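PDB 2Q24: putative tetR family transcriptional regulator from Streptomyces coelicolor A3, which probably binds DNA as a TetR-type transcription factor, recognising regulatory sequences through an N-terminal helix-turn-helix domain to control gene expression. Local coordinates for residues Val25-Ser29 and Ala103-Met107; Leu73-Val77 and Trp93-Phe97; Ile162-Ser166 and Ala175-Leu179. All coordinates share one frame; numbering follows the deposited sequence.

How the interactions relate
Starting from the N terminus, helix 17-31 supplies 25-29, the first half of interaction 1, and the chain then runs through the predicted helix-turn-helix and along helix 58-75. At its end, 73-77 meets 93-97 in interaction 2, a short loop that opens and closes within the longer one completed when 103-107 returns to 25-29. Both contacts use helix 86-106, which interaction 1 ties to the probable DNA-binding part at the N terminus. Interaction 3 follows in series, pairing 162-166 with 175-179 on two consecutive C-terminal helices. It touches both others: Arg95 forms a salt bridge with Glu176, and Leu105 packs on Leu164.

Interaction 1. Residues Val25-Ser29 and Ala103-Met107; sequences VRVFS and AKLGM
Ser29 and Phe28 receive the side chain of Met107, modelled as selenomethionine, which comes alongside their helix turn rather than meeting it end on. Met107 CG lies 3.6 Å from the Ser29 backbone N. The same Met107 CG is 3.9 Å from Phe28 CB, and the bend about the CG-SE bond (chi3 77°) folds CE back toward Phe28 CB. The ring of Phe28 turns off from 103-107, and the touching is left to CB. Ser29 turns its hydroxyl back onto its own helix (chi1 64°), where the carbonyl oxygens of Val25 and Arg26 are both near, and offers its CB to Ala103 O at 3.5 Å. One turn earlier, Val25 CG1 meets the Ala103 methyl CB at 3.9 Å. The backbones come together at Gly106, whose lack of a side chain permits its CA to approach Ser29 O to 3.4 Å in a CH...O contact. The cross-contact is thus mostly van der Waals packing. It joins the end of helix 86-106 to helix 17-31 of the probable DNA-binding part; Val25 also rests on Ala65 of helix 58-75, while the Phe28 side chain packs on Ile40 of helix 37-43 and Ile62 of helix 58-75.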
loop_
_atom_site.group_PDB
_atom_site.type_symbol
_atom_site.label_atom_id
_atom_site.label_comp_id
_atom_site.label_asym_id
_atom_site.label_seq_id
_atom_site.Cartn_x
_atom_site.Cartn_y
_atom_site.Cartn_z
ATOM N N VAL B 25 -9.530 -11.342 -8.775
ATOM C CA VAL B 25 -8.871 -10.518 -9.756
ATOM C C VAL B 25 -8.919 -11.185 -11.133
ATOM O O VAL B 25 -9.207 -10.521 -12.120
ATOM C CB VAL B 25 -7.404 -10.249 -9.359
ATOM C CG1 VAL B 25 -6.597 -9.659 -10.542
ATOM C CG2 VAL B 25 -7.344 -9.339 -8.111
ATOM N N ARG B 26 -8.623 -12.485 -11.186
ATOM C CA ARG B 26 -8.578 -13.243 -12.434
ATOM C C ARG B 26 -9.959 -13.177 -13.109
ATOM O O ARG B 26 -10.087 -12.806 -14.281
ATOM C CB ARG B 26 -8.167 -14.687 -12.094
ATOM C CG ARG B 26 -7.822 -15.651 -13.235
ATOM C CD ARG B 26 -7.528 -17.065 -12.641
ATOM N NE ARG B 26 -6.946 -16.965 -11.280
ATOM C CZ ARG B 26 -7.024 -17.898 -10.321
ATOM N NH1 ARG B 26 -7.650 -19.057 -10.529
ATOM N NH2 ARG B 26 -6.457 -17.672 -9.136
ATOM N N VAL B 27 -10.995 -13.495 -12.350
ATOM C CA VAL B 27 -12.347 -13.592 -12.910
ATOM C C VAL B 27 -12.937 -12.207 -13.251
ATOM O O VAL B 27 -13.569 -12.032 -14.291
ATOM C CB VAL B 27 -13.305 -14.409 -11.982
ATOM C CG1 VAL B 27 -14.721 -14.491 -12.582
ATOM C CG2 VAL B 27 -12.779 -15.835 -11.763
ATOM N N PHE B 28 -12.754 -11.223 -12.376
ATOM C CA PHE B 28 -13.248 -9.882 -12.685
ATOM C C PHE B 28 -12.483 -9.268 -13.856
ATOM O O PHE B 28 -13.080 -8.565 -14.669
ATOM C CB PHE B 28 -13.205 -8.954 -11.468
ATOM C CG PHE B 28 -14.327 -9.185 -10.490
ATOM C CD1 PHE B 28 -15.665 -9.076 -10.888
ATOM C CD2 PHE B 28 -14.047 -9.521 -9.172
ATOM C CE1 PHE B 28 -16.696 -9.307 -9.986
ATOM C CE2 PHE B 28 -15.086 -9.744 -8.255
ATOM C CZ PHE B 28 -16.398 -9.633 -8.667
ATOM N N SER B 29 -11.176 -9.530 -13.968
ATOM C CA SER B 29 -10.461 -8.953 -15.097
ATOM C C SER B 29 -10.861 -9.579 -16.440
ATOM O O SER B 29 -10.803 -8.902 -17.456
ATOM C CB SER B 29 -8.945 -8.895 -14.899
ATOM O OG SER B 29 -8.404 -10.186 -14.804
ATOM N N ALA B 103 -4.662 -6.312 -15.504
ATOM C CA ALA B 103 -5.795 -6.665 -14.627
ATOM C C ALA B 103 -6.683 -5.456 -14.295
ATOM O O ALA B 103 -7.939 -5.527 -14.425
ATOM C CB ALA B 103 -5.303 -7.367 -13.373
ATOM N N LYS B 104 -6.048 -4.336 -13.948
ATOM C CA LYS B 104 -6.748 -3.070 -13.683
ATOM C C LYS B 104 -7.626 -2.701 -14.877
ATOM O O LYS B 104 -8.823 -2.379 -14.727
ATOM C CB LYS B 104 -5.729 -1.956 -13.432
ATOM C CG LYS B 104 -6.353 -0.654 -12.935
ATOM C CD LYS B 104 -5.290 0.383 -12.718
ATOM C CE LYS B 104 -5.865 1.642 -12.120
ATOM N NZ LYS B 104 -6.691 2.356 -13.105
ATOM N N LEU B 105 -7.041 -2.772 -16.078
ATOM C CA LEU B 105 -7.795 -2.398 -17.293
ATOM C C LEU B 105 -8.939 -3.361 -17.505
ATOM O O LEU B 105 -10.035 -2.950 -17.869
ATOM C CB LEU B 105 -6.864 -2.361 -18.520
ATOM C CG LEU B 105 -7.453 -1.871 -19.853
ATOM C CD1 LEU B 105 -7.383 -0.325 -19.908
ATOM C CD2 LEU B 105 -6.585 -2.469 -20.922
ATOM N N GLY B 106 -8.692 -4.654 -17.291
ATOM C CA GLY B 106 -9.734 -5.668 -17.428
ATOM C C GLY B 106 -10.860 -5.551 -16.413
ATOM O O GLY B 106 -12.010 -5.886 -16.716
HETATM N N MSE B 107 -10.538 -5.070 -15.213
HETATM C CA MSE B 107 -11.519 -4.883 -14.132
HETATM C C MSE B 107 -12.249 -3.548 -14.202
HETATM O O MSE B 107 -12.902 -3.166 -13.245
HETATM C CB MSE B 107 -10.817 -4.960 -12.777
HETATM C CG MSE B 107 -10.399 -6.342 -12.382
HETATM SE SE MSE B 107 -9.452 -6.253 -10.656
HETATM C CE MSE B 107 -11.052 -6.033 -9.462
#

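Interaction 2. Residues Leu73-Val77 and Trp93-Phe97; sequences LCDSV and WTRRF
Trp93 reaches across to Leu73, Ser76 and Val77, and its indole and the Leu73 side chain make most of the contact. From a CB that points toward 73-77, CG stands anti to the backbone N (chi1 -173°), which carries the pyrrole edge to the 73-77 turn. CD1 comes first: Ser76 OG lies at the ring edge, 3.2 Å away, and Val77 CG2 approaches obliquely at 3.7 Å. Next, NE1 donates a hydrogen bond to Leu73 O, 2.9 Å long and bent to 147° at the hydrogen. The oxygen lies near the indole plane, but NE1 stands well above the carbonyl plane. Ser76 OG donates to the same Leu73 O at 2.8 Å from the opposite face of that plane, so two donors grip one oxygen. Farther along, Trp93 CE2 has Leu73 CD1 3.6 Å away, a methyl sitting over one ring face toward the rim. Trp93 CZ2 meets Leu73 CG at 3.8 Å. Leu73 CD1 also touches Arg96 CB, 3.6 Å off, while the guanidinium of Arg96 pairs with Asp99. A phenylalanine in place of Trp93 would probably take the indole N-H from Leu73 O, leaving it to the Ser76 hydroxyl bond, and give Leu73 CD1 less ring to rest on. Around this pair, helix 125-142 brings Ile129, Leu133 and Leu136 against the indole and helix 152-165 adds Leu159, so Trp93 of helix 86-106 is packed among residues of helices 58-75, 125-142 and 152-165, with Val77 of helix 77-83.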
loop_
_atom_site.group_PDB
_atom_site.type_symbol
_atom_site.label_atom_id
_atom_site.label_comp_id
_atom_site.label_asym_id
_atom_site.label_seq_id
_atom_site.Cartn_x
_atom_site.Cartn_y
_atom_site.Cartn_z
ATOM N N LEU B 73 1.959 -6.532 -5.367
ATOM C CA LEU B 73 2.895 -5.897 -6.282
ATOM C C LEU B 73 3.946 -5.090 -5.495
ATOM O O LEU B 73 5.143 -5.228 -5.727
ATOM C CB LEU B 73 2.134 -5.001 -7.260
ATOM C CG LEU B 73 3.033 -4.175 -8.179
ATOM C CD1 LEU B 73 3.841 -5.107 -9.094
ATOM C CD2 LEU B 73 2.174 -3.196 -8.998
ATOM N N CYS B 74 3.491 -4.258 -4.551
ATOM C CA CYS B 74 4.392 -3.444 -3.770
ATOM C C CYS B 74 5.314 -4.245 -2.856
ATOM O O CYS B 74 6.503 -3.954 -2.729
ATOM C CB CYS B 74 3.601 -2.386 -2.962
ATOM S SG CYS B 74 2.765 -1.193 -4.032
ATOM N N ASP B 75 4.766 -5.305 -2.301
ATOM C CA ASP B 75 5.426 -6.023 -1.231
ATOM C C ASP B 75 6.424 -7.045 -1.815
ATOM O O ASP B 75 7.107 -7.696 -1.059
ATOM C CB ASP B 75 4.349 -6.730 -0.404
ATOM C CG ASP B 75 3.520 -5.747 0.482
ATOM O OD1 ASP B 75 3.881 -4.594 0.610
ATOM O OD2 ASP B 75 2.481 -6.177 1.000
ATOM N N SER B 76 6.429 -7.212 -3.138
ATOM C CA SER B 76 7.401 -8.076 -3.780
ATOM C C SER B 76 8.794 -7.416 -3.807
ATOM O O SER B 76 9.791 -8.119 -4.032
ATOM C CB SER B 76 6.966 -8.419 -5.251
ATOM O OG SER B 76 6.975 -7.261 -6.066
ATOM N N VAL B 77 8.882 -6.095 -3.557
ATOM C CA VAL B 77 10.157 -5.384 -3.790
ATOM C C VAL B 77 11.327 -5.843 -2.906
ATOM O O VAL B 77 12.411 -6.128 -3.434
ATOM C CB VAL B 77 10.006 -3.854 -3.734
ATOM C CG1 VAL B 77 11.390 -3.178 -3.708
ATOM C CG2 VAL B 77 9.136 -3.377 -4.965
ATOM N N TRP B 93 10.176 -6.788 -11.669
ATOM C CA TRP B 93 9.021 -6.084 -11.109
ATOM C C TRP B 93 8.193 -5.339 -12.158
ATOM O O TRP B 93 6.977 -5.283 -12.078
ATOM C CB TRP B 93 9.507 -5.110 -10.021
ATOM C CG TRP B 93 8.364 -4.437 -9.252
ATOM C CD1 TRP B 93 7.763 -4.876 -8.086
ATOM C CD2 TRP B 93 7.724 -3.224 -9.615
ATOM N NE1 TRP B 93 6.772 -3.976 -7.703
ATOM C CE2 TRP B 93 6.719 -2.958 -8.632
ATOM C CE3 TRP B 93 7.885 -2.330 -10.696
ATOM C CZ2 TRP B 93 5.926 -1.808 -8.673
ATOM C CZ3 TRP B 93 7.068 -1.160 -10.743
ATOM C CH2 TRP B 93 6.086 -0.936 -9.749
ATOM N N THR B 94 8.826 -4.739 -13.141
ATOM C CA THR B 94 8.084 -4.070 -14.181
ATOM C C THR B 94 7.140 -5.017 -14.946
ATOM O O THR B 94 6.111 -4.625 -15.361
ATOM C CB THR B 94 8.987 -3.290 -15.163
ATOM O OG1 THR B 94 9.778 -4.171 -15.923
ATOM C CG2 THR B 94 9.802 -2.268 -14.463
ATOM N N ARG B 95 7.531 -6.268 -15.119
ATOM C CA ARG B 95 6.608 -7.268 -15.682
ATOM C C ARG B 95 5.400 -7.469 -14.749
ATOM O O ARG B 95 4.255 -7.551 -15.211
ATOM C CB ARG B 95 7.343 -8.596 -16.014
ATOM C CG ARG B 95 8.299 -8.493 -17.176
ATOM C CD ARG B 95 8.903 -9.878 -17.682
ATOM N NE ARG B 95 7.859 -10.879 -17.766
ATOM C CZ ARG B 95 7.159 -11.176 -18.865
ATOM N NH1 ARG B 95 7.417 -10.573 -20.025
ATOM N NH2 ARG B 95 6.206 -12.105 -18.792
ATOM N N ARG B 96 5.646 -7.512 -13.440
ATOM C CA ARG B 96 4.542 -7.632 -12.458
ATOM C C ARG B 96 3.661 -6.393 -12.490
ATOM O O ARG B 96 2.437 -6.483 -12.343
ATOM C CB ARG B 96 5.078 -7.879 -11.020
ATOM C CG ARG B 96 5.869 -9.209 -10.875
ATOM C CD ARG B 96 5.033 -10.405 -11.320
ATOM N NE ARG B 96 4.034 -10.733 -10.338
ATOM C CZ ARG B 96 2.790 -11.149 -10.597
ATOM N NH1 ARG B 96 2.316 -11.270 -11.844
ATOM N NH2 ARG B 96 2.008 -11.443 -9.567
ATOM N N PHE B 97 4.274 -5.235 -12.682
ATOM C CA PHE B 97 3.478 -4.018 -12.861
ATOM C C PHE B 97 2.561 -4.165 -14.080
ATOM O O PHE B 97 1.359 -3.825 -13.991
ATOM C CB PHE B 97 4.361 -2.776 -13.063
ATOM C CG PHE B 97 3.542 -1.518 -13.287
ATOM C CD1 PHE B 97 3.149 -0.740 -12.212
ATOM C CD2 PHE B 97 3.119 -1.175 -14.565
ATOM C CE1 PHE B 97 2.371 0.408 -12.434
ATOM C CE2 PHE B 97 2.318 -0.066 -14.780
ATOM C CZ PHE B 97 1.965 0.727 -13.740
#

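Interaction 3. Residues Ile162-Ser166 and Ala175-Leu179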
loop_
_atom_site.group_PDB
_atom_site.type_symbol
_atom_site.label_atom_id
_atom_site.label_comp_id
_atom_site.label_asym_id
_atom_site.label_seq_id
_atom_site.Cartn_x
_atom_site.Cartn_y
_atom_site.Cartn_z
ATOM N N ILE B 162 2.562 1.371 -21.623
ATOM C CA ILE B 162 2.764 0.036 -22.217
ATOM C C ILE B 162 1.527 -0.813 -21.947
ATOM O O ILE B 162 1.050 -1.510 -22.823
ATOM C CB ILE B 162 4.017 -0.654 -21.620
ATOM C CG1 ILE B 162 5.244 0.188 -22.058
ATOM C CG2 ILE B 162 4.165 -2.133 -22.133
ATOM C CD1 ILE B 162 6.557 -0.284 -21.481
ATOM N N ALA B 163 1.028 -0.764 -20.723
ATOM C CA ALA B 163 -0.241 -1.519 -20.386
ATOM C C ALA B 163 -1.436 -1.104 -21.222
ATOM O O ALA B 163 -2.232 -1.940 -21.714
ATOM C CB ALA B 163 -0.549 -1.364 -18.894
ATOM N N LEU B 164 -1.541 0.194 -21.495
ATOM C CA LEU B 164 -2.630 0.658 -22.340
ATOM C C LEU B 164 -2.497 0.277 -23.809
ATOM O O LEU B 164 -3.504 0.011 -24.460
ATOM C CB LEU B 164 -2.787 2.178 -22.236
ATOM C CG LEU B 164 -3.174 2.717 -20.862
ATOM C CD1 LEU B 164 -3.024 4.231 -20.921
ATOM C CD2 LEU B 164 -4.625 2.336 -20.513
ATOM N N THR B 165 -1.283 0.247 -24.344
ATOM C CA THR B 165 -1.132 -0.071 -25.752
ATOM C C THR B 165 -1.044 -1.569 -26.026
ATOM O O THR B 165 -1.360 -2.019 -27.133
ATOM C CB THR B 165 0.147 0.569 -26.354
ATOM O OG1 THR B 165 1.281 0.123 -25.627
ATOM C CG2 THR B 165 0.082 2.115 -26.302
ATOM N N SER B 166 -0.578 -2.334 -25.040
ATOM C CA SER B 166 -0.059 -3.657 -25.317
ATOM C C SER B 166 -0.559 -4.749 -24.377
ATOM O O SER B 166 0.179 -5.678 -24.096
ATOM C CB SER B 166 1.483 -3.601 -25.320
ATOM O OG SER B 166 1.917 -2.545 -26.170
ATOM N N ALA B 175 4.701 -5.947 -25.651
ATOM C CA ALA B 175 4.874 -5.422 -24.305
ATOM C C ALA B 175 6.262 -5.717 -23.734
ATOM O O ALA B 175 6.826 -4.857 -23.077
ATOM C CB ALA B 175 3.786 -5.941 -23.338
ATOM N N GLU B 176 6.795 -6.927 -23.999
ATOM C CA GLU B 176 8.124 -7.352 -23.508
ATOM C C GLU B 176 9.157 -6.477 -24.201
ATOM O O GLU B 176 10.068 -5.943 -23.523
ATOM C CB GLU B 176 8.447 -8.856 -23.765
ATOM C CG GLU B 176 7.787 -9.853 -22.776
ATOM C CD GLU B 176 7.274 -11.195 -23.383
ATOM O OE1 GLU B 176 7.673 -11.650 -24.513
ATOM O OE2 GLU B 176 6.417 -11.808 -22.687
ATOM N N ARG B 177 9.003 -6.268 -25.504
ATOM C CA ARG B 177 9.930 -5.385 -26.246
ATOM C C ARG B 177 9.909 -3.907 -25.796
ATOM O O ARG B 177 10.966 -3.270 -25.716
ATOM C CB ARG B 177 9.762 -5.474 -27.754
ATOM C CG ARG B 177 10.197 -6.906 -28.287
ATOM C CD ARG B 177 10.239 -6.993 -29.806
ATOM N NE ARG B 177 9.008 -6.542 -30.446
ATOM C CZ ARG B 177 7.975 -7.297 -30.775
ATOM N NH1 ARG B 177 7.996 -8.620 -30.597
ATOM N NH2 ARG B 177 6.919 -6.711 -31.327
ATOM N N LEU B 178 8.719 -3.403 -25.468
ATOM C CA LEU B 178 8.596 -2.026 -24.916
ATOM C C LEU B 178 9.227 -1.908 -23.543
ATOM O O LEU B 178 9.914 -0.933 -23.250
ATOM C CB LEU B 178 7.118 -1.636 -24.848
ATOM C CG LEU B 178 6.473 -1.356 -26.214
ATOM C CD1 LEU B 178 4.977 -1.190 -25.998
ATOM C CD2 LEU B 178 7.043 -0.039 -26.814
ATOM N N LEU B 179 9.020 -2.912 -22.683
ATOM C CA LEU B 179 9.718 -2.929 -21.404
ATOM C C LEU B 179 11.232 -2.880 -21.615
ATOM O O LEU B 179 11.916 -2.115 -20.934
ATOM C CB LEU B 179 9.344 -4.147 -20.518
ATOM C CG LEU B 179 7.947 -4.066 -19.847
ATOM C CD1 LEU B 179 7.650 -5.371 -19.086
ATOM C CD2 LEU B 179 7.832 -2.860 -18.887
#
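Ile162 and Leu178 meet as branched aliphatic chains, and the flat groups in this contact are backbone peptides, not rings. Two carbonyl oxygens each meet a methyl of the other segment: Ala175 O has the Ile162 methyl CG2 at 3.9 Å, and Ser166 O has the Ala175 methyl CB at 3.7 Å. Between them the aliphatic chains do the packing. Ile162 points at the opposite helix, with CG1 anti to its carbonyl carbon and the chain extended beyond (chi2 176°), so that CD1 reaches between two leucines. Ile162 CD1 lies 3.7 Å from Leu178 CB and 3.9 Å from Leu179 CD2. The Ile162 and Leu178 chains run alongside each other, pointing opposite ways, and Leu178 in turn sends its CD1 back toward the end of helix 152-165. There Leu178 CD1 lies 3.4 Å from Ser166 OG, with Thr165 OG1 slightly farther away, a hydrocarbon tip set beside two hydroxyls. The two hydroxyls are 2.8 Å apart, Thr165 OG1 to Ser166 OG; Ser166 OG also meets Gln174 OE1, just ahead of 175-179, and Thr165 OG1 meets Gly161 O. Nearer the turn, Ser166 CB and Ala175 CB touch at 3.8 Å, and the small side chains allow the backbones to come close. Ser166 has already left helical geometry, so the chain is starting its turn here. Behind the pair, Ile98 of helix 86-106 covers Ile162, and Thr94 of the same helix covers Leu179. This is an antiparallel helical hairpin, built from two consecutive helices of the all-helical C-terminal domain found in TetR regulators. In many relatives the last two helices form the dimer interface; here no atom of the second subunit touches either segment, and the dimer of this protein has been described as unusual for the family.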